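Side-chain contacts in (S)-ureidoglycine--glyoxylate transaminase (Bacillus subtilis, PDB 3ISL), which catalyses pyridoxal-phosphate-dependent transfer of the amino group of (S)-ureidoglycine to glyoxylate, giving oxalurate and glycine in purine catabolism: residues E374-L377 with F378-G382; A300-A303 with A304-A308; E328-G331 with G332-G335. All blocks are in the same frame, centred on the assembly; numbering follows the deposited sequence.

Contact 1: residues E374-L377 with F378-G382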
ATOM      1  N   GLU A 374     -29.003  -2.681  11.501  1.00 25.65           N
ATOM      2  CA  GLU A 374     -29.580  -1.733  10.546  1.00 25.99           C
ATOM      3  C   GLU A 374     -29.318  -2.149   9.072  1.00 25.83           C
ATOM      4  O   GLU A 374     -30.221  -2.035   8.198  1.00 26.38           O
ATOM      5  CB  GLU A 374     -29.054  -0.284  10.790  1.00 25.28           C
ATOM      6  CG  GLU A 374     -29.502   0.301  12.170  1.00 27.75           C
ATOM      7  CD  GLU A 374     -28.462   0.044  13.280  1.00 25.31           C
ATOM      8  OE1 GLU A 374     -27.622  -0.891  13.193  1.00 21.74           O
ATOM      9  OE2 GLU A 374     -28.477   0.801  14.244  1.00 29.24           O
ATOM     10  N   ASN A 375     -28.091  -2.612   8.816  1.00 24.94           N
ATOM     11  CA  ASN A 375     -27.644  -3.002   7.464  1.00 25.21           C
ATOM     12  C   ASN A 375     -28.304  -4.352   7.093  1.00 25.62           C
ATOM     13  O   ASN A 375     -28.763  -4.576   5.953  1.00 27.29           O
ATOM     14  CB  ASN A 375     -26.123  -3.174   7.417  1.00 24.13           C
ATOM     15  CG  ASN A 375     -25.423  -1.979   7.034  1.00 24.92           C
ATOM     16  OD1 ASN A 375     -24.278  -2.044   6.508  1.00 26.61           O
ATOM     17  ND2 ASN A 375     -26.048  -0.836   7.256  1.00 17.45           N
ATOM     18  N   VAL A 376     -28.388  -5.250   8.073  1.00 25.09           N
ATOM     19  CA  VAL A 376     -29.044  -6.498   7.806  1.00 23.37           C
ATOM     20  C   VAL A 376     -30.514  -6.262   7.461  1.00 24.49           C
ATOM     21  O   VAL A 376     -31.027  -6.792   6.513  1.00 23.98           O
ATOM     22  CB  VAL A 376     -28.904  -7.458   8.994  1.00 24.73           C
ATOM     23  CG1 VAL A 376     -29.950  -8.538   8.866  1.00 20.58           C
ATOM     24  CG2 VAL A 376     -27.504  -8.085   8.942  1.00 22.38           C
ATOM     25  N   LEU A 377     -31.199  -5.424   8.222  1.00 25.44           N
ATOM     26  CA  LEU A 377     -32.590  -5.069   7.872  1.00 25.08           C
ATOM     27  C   LEU A 377     -32.710  -4.366   6.499  1.00 25.61           C
ATOM     28  O   LEU A 377     -33.597  -4.698   5.702  1.00 26.53           O
ATOM     29  CB  LEU A 377     -33.189  -4.192   8.984  1.00 24.27           C
ATOM     30  CG  LEU A 377     -33.935  -4.775  10.197  1.00 27.98           C
ATOM     31  CD1 LEU A 377     -34.090  -6.273  10.325  1.00 24.79           C
ATOM     32  CD2 LEU A 377     -33.673  -4.107  11.540  1.00 23.79           C
ATOM     33  N   PHE A 378     -31.839  -3.406   6.204  1.00 25.15           N
ATOM     34  CA  PHE A 378     -31.971  -2.659   4.943  1.00 26.48           C
ATOM     35  C   PHE A 378     -31.655  -3.515   3.727  1.00 26.07           C
ATOM     36  O   PHE A 378     -32.291  -3.366   2.676  1.00 27.00           O
ATOM     37  CB  PHE A 378     -31.083  -1.402   4.994  1.00 27.35           C
ATOM     38  CG  PHE A 378     -31.338  -0.356   3.882  1.00 32.37           C
ATOM     39  CD1 PHE A 378     -32.584  -0.196   3.255  1.00 35.09           C
ATOM     40  CD2 PHE A 378     -30.297   0.541   3.512  1.00 35.75           C
ATOM     41  CE1 PHE A 378     -32.757   0.816   2.255  1.00 36.82           C
ATOM     42  CE2 PHE A 378     -30.492   1.554   2.524  1.00 35.25           C
ATOM     43  CZ  PHE A 378     -31.711   1.672   1.913  1.00 34.42           C
ATOM     44  N   VAL A 379     -30.676  -4.405   3.841  1.00 25.57           N
ATOM     45  CA  VAL A 379     -30.318  -5.216   2.701  1.00 25.75           C
ATOM     46  C   VAL A 379     -31.481  -6.171   2.361  1.00 25.70           C
ATOM     47  O   VAL A 379     -31.758  -6.443   1.165  1.00 23.16           O
ATOM     48  CB  VAL A 379     -28.959  -5.972   2.883  1.00 26.42           C
ATOM     49  CG1 VAL A 379     -29.156  -7.196   3.804  1.00 27.16           C
ATOM     50  CG2 VAL A 379     -28.397  -6.421   1.491  1.00 25.68           C
ATOM     51  N   LEU A 380     -32.182  -6.672   3.387  1.00 26.98           N
ATOM     52  CA  LEU A 380     -33.349  -7.578   3.113  1.00 27.62           C
ATOM     53  C   LEU A 380     -34.501  -6.753   2.525  1.00 26.78           C
ATOM     54  O   LEU A 380     -35.193  -7.203   1.593  1.00 27.58           O
ATOM     55  CB  LEU A 380     -33.839  -8.312   4.365  1.00 27.06           C
ATOM     56  CG  LEU A 380     -32.840  -9.271   5.013  1.00 27.25           C
ATOM     57  CD1 LEU A 380     -33.275  -9.500   6.436  1.00 25.09           C
ATOM     58  CD2 LEU A 380     -32.832 -10.580   4.227  1.00 24.92           C
ATOM     59  N   ALA A 381     -34.715  -5.556   3.058  1.00 25.60           N
ATOM     60  CA  ALA A 381     -35.809  -4.726   2.530  1.00 26.27           C
ATOM     61  C   ALA A 381     -35.532  -4.372   1.052  1.00 26.17           C
ATOM     62  O   ALA A 381     -36.382  -4.541   0.223  1.00 26.69           O
ATOM     63  CB  ALA A 381     -35.985  -3.491   3.353  1.00 25.65           C
ATOM     64  N   GLY A 382     -34.316  -3.919   0.758  1.00 26.43           N
ATOM     65  CA  GLY A 382     -33.931  -3.568  -0.588  1.00 25.61           C
ATOM     66  C   GLY A 382     -33.996  -4.751  -1.531  1.00 26.50           C
ATOM     67  O   GLY A 382     -34.526  -4.631  -2.672  1.00 26.14           O
TER
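Leu380 reaches back along its alpha helix, residues 373-389, to lie over the carbonyl of Val376 one turn earlier. Its chain can be followed outward. CB sits 3.9 Å from both Val376 O and Leu377 O, astride two successive carbonyls. CG, placed anti to the carbonyl carbon of Leu380 (chi1 -63°), comes closer, 3.4 Å from Val376 O. CD1 stays 3.5 Å from Val376 O and on the same side approaches Val376 CG1, at 4.2 Å. The other methyl, CD2, turns to helix 288-308, where Leu302 and Ile306 receive it; Ala403 of helix 398-408 also touches Leu380. The side chain thus lies against a carbonyl whose own helical bond, from Leu380 N to Val376 O, is long and weak at 3.3 Å.

The i to i+4 bonds before and after it are shorter: Val379 N gives to Asn375 O, and Ala381 N to Leu377 O. Val379 lies next to Leu380 on the buried side, facing Met15, Ile350 and Leu302. Its CG1 stands between the backbone N and the carbonyl carbon (chi1 77°), a rotamer that brings this methyl to 3.3 Å from Val376 O and 3.4 Å from Asn375 O.

Contact 2: residues A300-A303 with A304-A308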
ATOM      1  N   ALA A 300     -27.435 -15.039  11.579  1.00 16.42           N
ATOM      2  CA  ALA A 300     -28.654 -15.792  11.840  1.00 19.05           C
ATOM      3  C   ALA A 300     -29.910 -14.977  11.428  1.00 19.45           C
ATOM      4  O   ALA A 300     -30.763 -15.502  10.732  1.00 19.68           O
ATOM      5  CB  ALA A 300     -28.726 -16.229  13.308  1.00 18.98           C
ATOM      6  N   ALA A 301     -29.976 -13.696  11.811  1.00 18.70           N
ATOM      7  CA  ALA A 301     -31.014 -12.808  11.339  1.00 18.03           C
ATOM      8  C   ALA A 301     -31.100 -12.684   9.775  1.00 18.89           C
ATOM      9  O   ALA A 301     -32.190 -12.822   9.231  1.00 17.26           O
ATOM     10  CB  ALA A 301     -30.831 -11.418  11.999  1.00 18.98           C
ATOM     11  N   LEU A 302     -29.965 -12.391   9.077  1.00 18.43           N
ATOM     12  CA  LEU A 302     -29.933 -12.401   7.608  1.00 18.28           C
ATOM     13  C   LEU A 302     -30.514 -13.703   7.021  1.00 19.53           C
ATOM     14  O   LEU A 302     -31.402 -13.672   6.149  1.00 20.69           O
ATOM     15  CB  LEU A 302     -28.513 -12.145   7.071  1.00 17.97           C
ATOM     16  CG  LEU A 302     -28.373 -12.148   5.542  1.00 16.70           C
ATOM     17  CD1 LEU A 302     -29.127 -10.945   4.957  1.00 18.08           C
ATOM     18  CD2 LEU A 302     -26.922 -12.073   5.081  1.00 17.12           C
ATOM     19  N   ALA A 303     -30.017 -14.844   7.533  1.00 21.00           N
ATOM     20  CA  ALA A 303     -30.438 -16.180   7.134  1.00 20.83           C
ATOM     21  C   ALA A 303     -31.939 -16.416   7.264  1.00 20.18           C
ATOM     22  O   ALA A 303     -32.594 -16.934   6.297  1.00 19.19           O
ATOM     23  CB  ALA A 303     -29.650 -17.256   7.917  1.00 21.38           C
ATOM     24  N   ALA A 304     -32.504 -16.041   8.421  1.00 19.71           N
ATOM     25  CA  ALA A 304     -33.979 -16.225   8.578  1.00 19.97           C
ATOM     26  C   ALA A 304     -34.680 -15.256   7.612  1.00 20.19           C
ATOM     27  O   ALA A 304     -35.657 -15.632   7.011  1.00 18.18           O
ATOM     28  CB  ALA A 304     -34.466 -16.057  10.046  1.00 18.78           C
ATOM     29  N   GLY A 305     -34.125 -14.055   7.365  1.00 18.89           N
ATOM     30  CA  GLY A 305     -34.783 -13.186   6.394  1.00 18.79           C
ATOM     31  C   GLY A 305     -34.763 -13.737   4.974  1.00 20.59           C
ATOM     32  O   GLY A 305     -35.822 -13.727   4.251  1.00 22.50           O
ATOM     33  N   ILE A 306     -33.598 -14.238   4.545  1.00 20.48           N
ATOM     34  CA  ILE A 306     -33.425 -14.759   3.169  1.00 19.42           C
ATOM     35  C   ILE A 306     -34.356 -15.948   2.976  1.00 20.84           C
ATOM     36  O   ILE A 306     -34.992 -16.107   1.923  1.00 20.89           O
ATOM     37  CB  ILE A 306     -31.964 -15.197   2.914  1.00 19.56           C
ATOM     38  CG1 ILE A 306     -31.022 -13.965   2.812  1.00 18.76           C
ATOM     39  CG2 ILE A 306     -31.854 -16.141   1.701  1.00 16.95           C
ATOM     40  CD1 ILE A 306     -31.439 -12.873   1.686  1.00 19.23           C
ATOM     41  N   LYS A 307     -34.440 -16.785   4.005  1.00 21.66           N
ATOM     42  CA  LYS A 307     -35.305 -17.996   3.965  1.00 21.49           C
ATOM     43  C   LYS A 307     -36.793 -17.699   3.853  1.00 22.63           C
ATOM     44  O   LYS A 307     -37.519 -18.322   3.051  1.00 24.21           O
ATOM     45  CB  LYS A 307     -35.069 -18.878   5.189  1.00 20.24           C
ATOM     46  CG  LYS A 307     -35.889 -20.212   5.103  1.00 24.02           C
ATOM     47  CD  LYS A 307     -36.046 -20.877   6.464  1.00 27.09           C
ATOM     48  CE  LYS A 307     -34.950 -21.909   6.679  1.00 30.99           C
ATOM     49  NZ  LYS A 307     -35.613 -23.151   7.263  1.00 32.20           N
ATOM     50  N   ALA A 308     -37.263 -16.784   4.698  1.00 23.52           N
ATOM     51  CA  ALA A 308     -38.654 -16.405   4.785  1.00 23.89           C
ATOM     52  C   ALA A 308     -39.039 -15.709   3.484  1.00 24.39           C
ATOM     53  O   ALA A 308     -40.196 -15.760   3.033  1.00 24.61           O
ATOM     54  CB  ALA A 308     -38.841 -15.495   5.974  1.00 24.08           C
TER
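The C-terminal end of the long alpha helix 288-308 forms this contact, in which Leu302 and Ile306 make an i to i+4 apolar pair on one buried face. The two side chains lie side by side and point the same way. Leu302 extends with CG anti to its backbone N (chi1 179°), and its CD1 comes alongside Ile306 CG1 at 4.2 Å. With Ile306 CG1 anti to the carbonyl carbon and beside the backbone N, the methylene turns back over the preceding turn, 3.4 Å from Leu302 O.

This oxygen accepts the N-H of Ile306 at 2.8 Å, with the donor nearly in line with the carbonyl bond (C=O...N 164°). Ala304 N meets Ala300 O in a similarly straight fashion, whereas Gly305 N and Lys307 N approach Ala301 O and Ala303 O tilted from the carbonyl planes. Lys307 CB packs 3.3 Å from Ala303 O before the rest of its chain heads away to the exposed side.

Small residues occupy another face: Ala301 and Ala304 both touch Val406 of helix 398-408. Leu302 and Ile306 instead meet Val379 and Leu380 of helix 373-389, and they also touch Thr325 and Val327 of strand 324-328. The chemistry divides accordingly: the carbonyls of Ala300 to Ala303 are each taken by an amide one turn on, while the touches on neighbouring helices and strand are mainly apolar side-chain packing, with the lysine amine kept out of the apolar face.

Contact 3: residues E328-G331 with G332-G335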
ATOM      1  N   GLU A 328     -28.858 -18.140  -3.699  1.00 25.07           N
ATOM      2  CA  GLU A 328     -29.076 -18.669  -5.043  1.00 26.23           C
ATOM      3  C   GLU A 328     -29.979 -17.716  -5.814  1.00 26.34           C
ATOM      4  O   GLU A 328     -31.058 -17.338  -5.324  1.00 25.74           O
ATOM      5  CB  GLU A 328     -29.631 -20.129  -5.006  1.00 26.79           C
ATOM      6  CG  GLU A 328     -28.513 -21.181  -4.769  1.00 28.64           C
ATOM      7  CD  GLU A 328     -28.972 -22.644  -4.594  1.00 34.39           C
ATOM      8  OE1 GLU A 328     -28.061 -23.517  -4.475  1.00 34.99           O
ATOM      9  OE2 GLU A 328     -30.206 -22.926  -4.584  1.00 32.59           O
ATOM     10  N   ILE A 329     -29.510 -17.316  -7.000  1.00 25.90           N
ATOM     11  CA  ILE A 329     -30.296 -16.543  -7.950  1.00 26.09           C
ATOM     12  C   ILE A 329     -31.360 -17.452  -8.575  1.00 26.16           C
ATOM     13  O   ILE A 329     -31.065 -18.430  -9.244  1.00 26.16           O
ATOM     14  CB  ILE A 329     -29.405 -15.881  -9.050  1.00 25.88           C
ATOM     15  CG1 ILE A 329     -28.355 -14.948  -8.390  1.00 24.96           C
ATOM     16  CG2 ILE A 329     -30.277 -15.136 -10.109  1.00 25.70           C
ATOM     17  CD1 ILE A 329     -27.166 -14.567  -9.298  1.00 18.22           C
ATOM     18  N   PRO A 330     -32.619 -17.128  -8.347  1.00 26.78           N
ATOM     19  CA  PRO A 330     -33.721 -17.969  -8.908  1.00 26.48           C
ATOM     20  C   PRO A 330     -33.729 -17.974 -10.442  1.00 27.43           C
ATOM     21  O   PRO A 330     -33.328 -16.981 -11.073  1.00 26.81           O
ATOM     22  CB  PRO A 330     -34.977 -17.293  -8.380  1.00 26.20           C
ATOM     23  CG  PRO A 330     -34.488 -16.226  -7.331  1.00 26.33           C
ATOM     24  CD  PRO A 330     -33.084 -15.900  -7.678  1.00 25.34           C
ATOM     25  N   GLY A 331     -34.158 -19.079 -11.043  1.00 28.24           N
ATOM     26  CA  GLY A 331     -34.213 -19.198 -12.517  1.00 28.95           C
ATOM     27  C   GLY A 331     -35.021 -18.071 -13.151  1.00 30.43           C
ATOM     28  O   GLY A 331     -36.040 -17.643 -12.582  1.00 31.08           O
ATOM     29  N   GLY A 332     -34.578 -17.566 -14.308  1.00 30.64           N
ATOM     30  CA  GLY A 332     -35.282 -16.451 -14.987  1.00 31.27           C
ATOM     31  C   GLY A 332     -35.100 -15.034 -14.396  1.00 32.43           C
ATOM     32  O   GLY A 332     -35.831 -14.077 -14.754  1.00 31.12           O
ATOM     33  N   ILE A 333     -34.136 -14.881 -13.484  1.00 32.33           N
ATOM     34  CA  ILE A 333     -33.868 -13.561 -12.915  1.00 32.40           C
ATOM     35  C   ILE A 333     -32.427 -13.195 -13.226  1.00 31.94           C
ATOM     36  O   ILE A 333     -31.516 -13.970 -12.959  1.00 32.22           O
ATOM     37  CB  ILE A 333     -34.149 -13.508 -11.401  1.00 32.98           C
ATOM     38  CG1 ILE A 333     -35.655 -13.382 -11.153  1.00 35.41           C
ATOM     39  CG2 ILE A 333     -33.450 -12.310 -10.767  1.00 30.75           C
ATOM     40  CD1 ILE A 333     -36.107 -13.887  -9.797  1.00 39.32           C
ATOM     41  N   ASP A 334     -32.235 -12.018 -13.816  1.00 30.58           N
ATOM     42  CA  ASP A 334     -30.920 -11.557 -14.196  1.00 29.84           C
ATOM     43  C   ASP A 334     -30.263 -11.015 -12.905  1.00 28.55           C
ATOM     44  O   ASP A 334     -30.680 -10.010 -12.358  1.00 26.93           O
ATOM     45  CB  ASP A 334     -31.046 -10.491 -15.300  1.00 30.73           C
ATOM     46  CG  ASP A 334     -29.718  -9.793 -15.617  1.00 34.17           C
ATOM     47  OD1 ASP A 334     -28.715 -10.010 -14.892  1.00 36.45           O
ATOM     48  OD2 ASP A 334     -29.691  -9.017 -16.599  1.00 37.25           O
ATOM     49  N   GLY A 335     -29.282 -11.744 -12.408  1.00 28.01           N
ATOM     50  CA  GLY A 335     -28.651 -11.438 -11.134  1.00 27.76           C
ATOM     51  C   GLY A 335     -27.872 -10.130 -11.185  1.00 28.93           C
ATOM     52  O   GLY A 335     -27.730  -9.423 -10.152  1.00 28.83           O
TER
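Pro330 and Ile333, the first and last residues of a type II beta turn, bring their side chains together at an oblique crossing. Ile333 CD1 comes up against the pyrrolidine ring, 3.8 Å from Pro330 CG and 3.9 Å from Pro330 CB. Its CG1 branch is directed anti to the carbonyl carbon (chi1 -79°), which leaves CG2 as the branch that looks toward Ile329. The backbone closes the same turn: Ile333 N gives a 3.3 Å hydrogen bond to Pro330 O, bent to 136° at the hydrogen and with the donor tilted from the carbonyl plane. Gly332, at the third position, has the positive phi (76°) that a type II turn calls for.

Ile329 points across the mouth of the turn. Its CG2 lies 3.3 Å from Ile333 O and 4.3 Å from Ile333 CG2, and it also borders Gly335 CA, which CD1, at the end of the other branch, reaches at 3.9 Å.

The loop joins strand 324-328 to helix 335-346. Asp334 is the N-cap of that helix, its OD1 accepting weak hydrogen bonds from Glu336 N and Ser337 N. Trp362, on strand 361-365, touches both Ile329 and Pro330 and donates its NE1 hydrogen to Gly335 O, tying the start of the helix to that strand.

Contacts 1 and 2 belong to two helices that pack on each other: their centres are 11 Å apart, and Leu380 CD2 is 3.7 Å from Ile306 CD1 and 3.8 Å from Leu302 CD1. Each intrahelical pair therefore supplies part of a shared apolar interface, with helix 398-408 touching both. Contact 3 stands apart, its nearest atoms about 6 Å from contact 2 and about 11 Å from contact 1. Strand 324-328, on which Leu302 and Ile306 rest, leads directly into its turn. All three lie on the same side of the chain's centre, away from the pyridoxal-phosphate pocket around Lys198.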